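Local structure of glutathione S-transferase (Burkholderia xenovorans, 2DSA) at residues 41-46 with 50-55; 54-57 with 61-64. The protein reductively dechlorinates metabolites of polychlorinated biphenyls, binds glutathione and probably has glutathione transferase activity. All coordinates share one frame; numbering follows the deposited sequence.

Interactions 1 and 2 share C54 and L55, and their centres lie about 9 Å apart. Both lie in the thioredoxin-like N-terminal domain. In interaction 1 the loop at 41-46 packs behind the 50-55 segment, whose Y51, V52 and P53 line the glutathione pocket. The chain then runs through cis-P53 into strand 54-56, where interaction 2 pairs it with strand 62-64. The two contacts touch directly, with P53 O 4.1 Å from T64 CG2. The T64 side chain is about 6 Å from glutathione, and E65 and G66, which follow it, bind the ligand. The V52 side chain is about 7 Å from the bound dienoic acid (HPX).

Interaction 1. Residues 41-46 with 50-55; sequences QDYLEV and GYVPCL. With GSH (glutathione), chain E.
The CA atoms of L44 and G50 are the nearest across the two segments, 5.1 Å apart. The loop is tightened by backbone bonds from E45 N to D42 O and from V46 N to Y43 O. G50 has a positive phi of 90°, and L44 CD1 rests on its CA. Y43 carries most of the contact. Its CG is anti to the backbone N (chi1 177°), and the ring reaches across with its edge toward the 50-55 backbone. G50 O lies at that edge, in the ring plane. Y43 OH donates to Y51 O at 2.7 Å, coming from above the carbonyl plane. N47 ND2 bonds to the same oxygen. Y43 OH also lies 3.3 Å from C54 CB. The V52 and Y43 side chains cross at about a right angle, with V52 CG1 3.7 Å from Y43 OH. Farther along, V46 CG1 packs on C54 SG at 3.6 Å. Glutathione lies beyond 50-55. V52 N donates to O2 of its cysteinyl part. GSH N2 donates back to V52 O, also at 2.9 Å. This two-bond pairing just before a cis-proline, here P53, is the thioredoxin-fold hallmark of glutathione transferases. One face of the Y51 ring meets GSH CG1 at the rim, and Y51 OH bonds to E65. The bonds from Y43 and N47 grip the Y51 carbonyl, consistent with a second shell that steadies the V52 backbone for glutathione.

Interaction 2. Residues 54-57 with 61-64; sequences CLQL and RTLT
T62 CG2 lies beside the Q56 side chain, which points the same way, and comes within 3.8 Å of Q56 NE2. The Q56 amide is also held from the neighbouring strand 2-5, where Y4 OH bonds to OE1. On the same face, C54 SG rests 3.9 Å from T62 CB. The sulfur also meets T64 CG2 at 4.1 Å. The strands form an antiparallel beta hairpin at one edge of the domain's mixed sheet, and 62-64 is the outermost strand there within this chain. L55 and L63 are its hydrogen-bonded pair. L55 N donates to L63 O, and L63 N returns a 2.8 Å bond to L55 O. Toward the turn, L57 N donates to R61 O at 2.7 Å. Contacts of CA with oxygen fill in between these bonds, the nearest running from T62 CA to L55 O at 3.2 Å. L55 and L63 point to the opposite face from Q56 and T62, where both touch Y72 of helix 66-76. At the turn, the bent R61 chain crosses the L57 side chain obliquely, bringing NH1 3.6 Å from L57 CD1. The guanidinium forms a salt bridge with D59 and a cation-pi contact with F89 of the second subunit. That phenylalanine also packs on L57, and Q96 of the second subunit packs on L63 and T64.

Interaction 1. Residues 41-46 with 50-55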
loop_
_atom_site.group_PDB
_atom_site.type_symbol
_atom_site.label_atom_id
_atom_site.label_comp_id
_atom_site.label_asym_id
_atom_site.label_seq_id
_atom_site.Cartn_x
_atom_site.Cartn_y
_atom_site.Cartn_z
ATOM N N GLN A 41 -13.663 24.552 4.993
ATOM C CA GLN A 41 -12.209 24.572 5.083
ATOM C C GLN A 41 -11.574 23.995 3.819
ATOM O O GLN A 41 -12.118 23.072 3.184
ATOM C CB GLN A 41 -11.719 23.814 6.317
ATOM C CG GLN A 41 -10.212 23.917 6.517
ATOM C CD GLN A 41 -9.714 23.215 7.762
ATOM O OE1 GLN A 41 -8.572 23.421 8.180
ATOM N NE2 GLN A 41 -10.561 22.386 8.366
ATOM N N ASP A 42 -10.443 24.579 3.437
ATOM C CA ASP A 42 -9.614 24.054 2.352
ATOM C C ASP A 42 -9.029 22.694 2.808
ATOM O O ASP A 42 -8.221 22.640 3.722
ATOM C CB ASP A 42 -8.534 25.101 2.028
ATOM C CG ASP A 42 -7.390 24.574 1.176
ATOM O OD1 ASP A 42 -7.491 23.519 0.516
ATOM O OD2 ASP A 42 -6.359 25.276 1.159
ATOM N N TYR A 43 -9.477 21.606 2.183
ATOM C CA TYR A 43 -9.138 20.253 2.646
ATOM C C TYR A 43 -7.668 19.905 2.445
ATOM O O TYR A 43 -7.133 19.058 3.164
ATOM C CB TYR A 43 -10.035 19.193 2.005
ATOM C CG TYR A 43 -9.667 17.772 2.392
ATOM C CD1 TYR A 43 -9.772 17.343 3.715
ATOM C CD2 TYR A 43 -9.178 16.869 1.439
ATOM C CE1 TYR A 43 -9.415 16.042 4.079
ATOM C CE2 TYR A 43 -8.831 15.561 1.794
ATOM C CZ TYR A 43 -8.950 15.156 3.113
ATOM O OH TYR A 43 -8.617 13.866 3.477
ATOM N N LEU A 44 -7.014 20.568 1.490
ATOM C CA LEU A 44 -5.559 20.425 1.319
ATOM C C LEU A 44 -4.735 20.946 2.497
ATOM O O LEU A 44 -3.565 20.593 2.640
ATOM C CB LEU A 44 -5.078 21.038 -0.005
ATOM C CG LEU A 44 -5.173 20.123 -1.226
ATOM C CD1 LEU A 44 -6.605 19.775 -1.566
ATOM C CD2 LEU A 44 -4.474 20.740 -2.426
ATOM N N GLU A 45 -5.353 21.755 3.361
ATOM C CA GLU A 45 -4.732 22.143 4.636
ATOM C C GLU A 45 -4.632 20.946 5.563
ATOM O O GLU A 45 -3.778 20.926 6.455
ATOM C CB GLU A 45 -5.546 23.237 5.347
ATOM C CG GLU A 45 -5.469 24.622 4.671
ATOM C CD GLU A 45 -6.420 25.645 5.299
ATOM O OE1 GLU A 45 -6.785 26.637 4.611
ATOM O OE2 GLU A 45 -6.815 25.450 6.473
ATOM N N VAL A 46 -5.517 19.964 5.353
ATOM C CA VAL A 46 -5.615 18.769 6.199
ATOM C C VAL A 46 -4.791 17.622 5.574
ATOM O O VAL A 46 -3.890 17.086 6.216
ATOM C CB VAL A 46 -7.091 18.351 6.429
ATOM C CG1 VAL A 46 -7.166 17.052 7.211
ATOM C CG2 VAL A 46 -7.908 19.477 7.184
ATOM N N GLY A 50 -4.717 15.770 -1.000
ATOM C CA GLY A 50 -6.061 16.155 -1.402
ATOM C C GLY A 50 -7.090 15.052 -1.389
ATOM O O GLY A 50 -8.233 15.281 -1.750
ATOM N N TYR A 51 -6.704 13.849 -0.971
ATOM C CA TYR A 51 -7.634 12.733 -1.025
ATOM C C TYR A 51 -8.142 12.259 0.352
ATOM O O TYR A 51 -7.551 12.574 1.383
ATOM C CB TYR A 51 -7.082 11.584 -1.887
ATOM C CG TYR A 51 -5.685 11.101 -1.585
ATOM C CD1 TYR A 51 -5.356 10.548 -0.346
ATOM C CD2 TYR A 51 -4.694 11.150 -2.570
ATOM C CE1 TYR A 51 -4.050 10.084 -0.084
ATOM C CE2 TYR A 51 -3.406 10.678 -2.323
ATOM C CZ TYR A 51 -3.088 10.146 -1.080
ATOM O OH TYR A 51 -1.802 9.693 -0.853
ATOM N N VAL A 52 -9.268 11.558 0.361
ATOM C CA VAL A 52 -9.758 10.907 1.581
ATOM C C VAL A 52 -9.289 9.460 1.515
ATOM O O VAL A 52 -8.933 9.009 0.426
ATOM C CB VAL A 52 -11.311 11.024 1.754
ATOM C CG1 VAL A 52 -11.718 12.492 2.024
ATOM C CG2 VAL A 52 -12.058 10.449 0.557
ATOM N N PRO A 53 -9.223 8.751 2.666
ATOM C CA PRO A 53 -9.497 9.220 4.051
ATOM C C PRO A 53 -8.348 9.998 4.702
ATOM O O PRO A 53 -7.201 9.917 4.254
ATOM C CB PRO A 53 -9.702 7.913 4.825
ATOM C CG PRO A 53 -8.805 6.948 4.141
ATOM C CD PRO A 53 -8.836 7.326 2.653
ATOM N N CYS A 54 -8.684 10.748 5.752
ATOM C CA CYS A 54 -7.713 11.284 6.690
ATOM C C CYS A 54 -8.307 11.140 8.096
ATOM O O CYS A 54 -9.464 11.499 8.320
ATOM C CB CYS A 54 -7.396 12.751 6.387
ATOM S SG CYS A 54 -6.301 13.542 7.591
ATOM N N LEU A 55 -7.531 10.607 9.031
ATOM C CA LEU A 55 -7.969 10.535 10.413
ATOM C C LEU A 55 -7.267 11.616 11.198
ATOM O O LEU A 55 -6.037 11.713 11.175
ATOM C CB LEU A 55 -7.698 9.156 11.030
ATOM C CG LEU A 55 -8.198 8.914 12.465
ATOM C CD1 LEU A 55 -9.702 8.643 12.509
ATOM C CD2 LEU A 55 -7.425 7.774 13.103
HETATM N N1 GSH E . -3.156 6.250 -1.448
HETATM C CA1 GSH E . -4.457 6.707 -0.944
HETATM C C1 GSH E . -4.950 5.812 0.159
HETATM O O11 GSH E . -4.758 4.573 0.097
HETATM O O12 GSH E . -5.580 6.288 1.140
HETATM C CB1 GSH E . -5.540 6.739 -2.016
HETATM C CG1 GSH E . -6.813 7.413 -1.479
HETATM C CD1 GSH E . -7.755 7.704 -2.615
HETATM O OE1 GSH E . -7.366 7.293 -3.885
HETATM N N2 GSH E . -8.905 8.330 -2.350
HETATM C CA2 GSH E . -9.887 8.717 -3.350
HETATM C C2 GSH E . -10.010 10.203 -3.464
HETATM O O2 GSH E . -10.127 10.992 -2.323
HETATM C CB2 GSH E . -11.274 8.160 -3.030
HETATM S SG2 GSH E . -11.247 6.357 -3.055
HETATM N N3 GSH E . -10.007 10.723 -4.676
HETATM C CA3 GSH E . -8.824 11.385 -5.206
HETATM C C3 GSH E . -9.168 12.824 -5.396
HETATM O O31 GSH E . -10.270 13.216 -4.946
HETATM O O32 GSH E . -8.389 13.613 -5.978
#

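Interaction 2. Residues 54-57 with 61-64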
loop_
_atom_site.group_PDB
_atom_site.type_symbol
_atom_site.label_atom_id
_atom_site.label_comp_id
_atom_site.label_asym_id
_atom_site.label_seq_id
_atom_site.Cartn_x
_atom_site.Cartn_y
_atom_site.Cartn_z
ATOM N N CYS A 54 -8.684 10.748 5.752
ATOM C CA CYS A 54 -7.713 11.284 6.690
ATOM C C CYS A 54 -8.307 11.140 8.096
ATOM O O CYS A 54 -9.464 11.499 8.320
ATOM C CB CYS A 54 -7.396 12.751 6.387
ATOM S SG CYS A 54 -6.301 13.542 7.591
ATOM N N LEU A 55 -7.531 10.607 9.031
ATOM C CA LEU A 55 -7.969 10.535 10.413
ATOM C C LEU A 55 -7.267 11.616 11.198
ATOM O O LEU A 55 -6.037 11.713 11.175
ATOM C CB LEU A 55 -7.698 9.156 11.030
ATOM C CG LEU A 55 -8.198 8.914 12.465
ATOM C CD1 LEU A 55 -9.702 8.643 12.509
ATOM C CD2 LEU A 55 -7.425 7.774 13.103
ATOM N N GLN A 56 -8.064 12.447 11.868
ATOM C CA GLN A 56 -7.543 13.519 12.708
ATOM C C GLN A 56 -7.747 13.062 14.151
ATOM O O GLN A 56 -8.872 12.760 14.542
ATOM C CB GLN A 56 -8.285 14.829 12.437
ATOM C CG GLN A 56 -7.628 16.101 13.044
ATOM C CD GLN A 56 -7.932 17.362 12.222
ATOM O OE1 GLN A 56 -9.073 17.597 11.851
ATOM N NE2 GLN A 56 -6.899 18.166 11.927
ATOM N N LEU A 57 -6.658 12.963 14.915
ATOM C CA LEU A 57 -6.749 12.524 16.311
ATOM C C LEU A 57 -7.177 13.676 17.195
ATOM O O LEU A 57 -6.981 14.844 16.849
ATOM C CB LEU A 57 -5.426 11.962 16.844
ATOM C CG LEU A 57 -4.621 10.902 16.095
ATOM C CD1 LEU A 57 -3.482 10.402 16.967
ATOM C CD2 LEU A 57 -5.500 9.761 15.644
ATOM N N ARG A 61 -3.094 15.653 15.705
ATOM C CA ARG A 61 -2.297 14.862 14.763
ATOM C C ARG A 61 -3.157 14.230 13.673
ATOM O O ARG A 61 -4.346 13.943 13.882
ATOM C CB ARG A 61 -1.507 13.786 15.492
ATOM C CG ARG A 61 -0.144 14.264 15.900
ATOM C CD ARG A 61 0.040 14.092 17.366
ATOM N NE ARG A 61 0.874 12.962 17.734
ATOM C CZ ARG A 61 0.459 11.918 18.448
ATOM N NH1 ARG A 61 -0.804 11.832 18.849
ATOM N NH2 ARG A 61 1.322 10.955 18.757
ATOM N N THR A 62 -2.555 14.038 12.501
ATOM C CA THR A 62 -3.270 13.401 11.391
ATOM C C THR A 62 -2.583 12.138 10.888
ATOM O O THR A 62 -1.371 11.975 11.014
ATOM C CB THR A 62 -3.583 14.361 10.215
ATOM O OG1 THR A 62 -2.370 14.893 9.667
ATOM C CG2 THR A 62 -4.502 15.486 10.685
ATOM N N LEU A 63 -3.395 11.261 10.315
ATOM C CA LEU A 63 -2.911 10.076 9.667
ATOM C C LEU A 63 -3.624 9.975 8.330
ATOM O O LEU A 63 -4.829 10.143 8.261
ATOM C CB LEU A 63 -3.229 8.879 10.560
ATOM C CG LEU A 63 -2.424 7.599 10.642
ATOM C CD1 LEU A 63 -0.916 7.860 10.536
ATOM C CD2 LEU A 63 -2.810 6.913 11.992
ATOM N N THR A 64 -2.862 9.776 7.266
ATOM C CA THR A 64 -3.423 9.428 5.960
ATOM C C THR A 64 -3.075 7.969 5.564
ATOM O O THR A 64 -2.342 7.272 6.278
ATOM C CB THR A 64 -2.973 10.420 4.858
ATOM O OG1 THR A 64 -1.561 10.608 4.929
ATOM C CG2 THR A 64 -3.651 11.787 5.030
#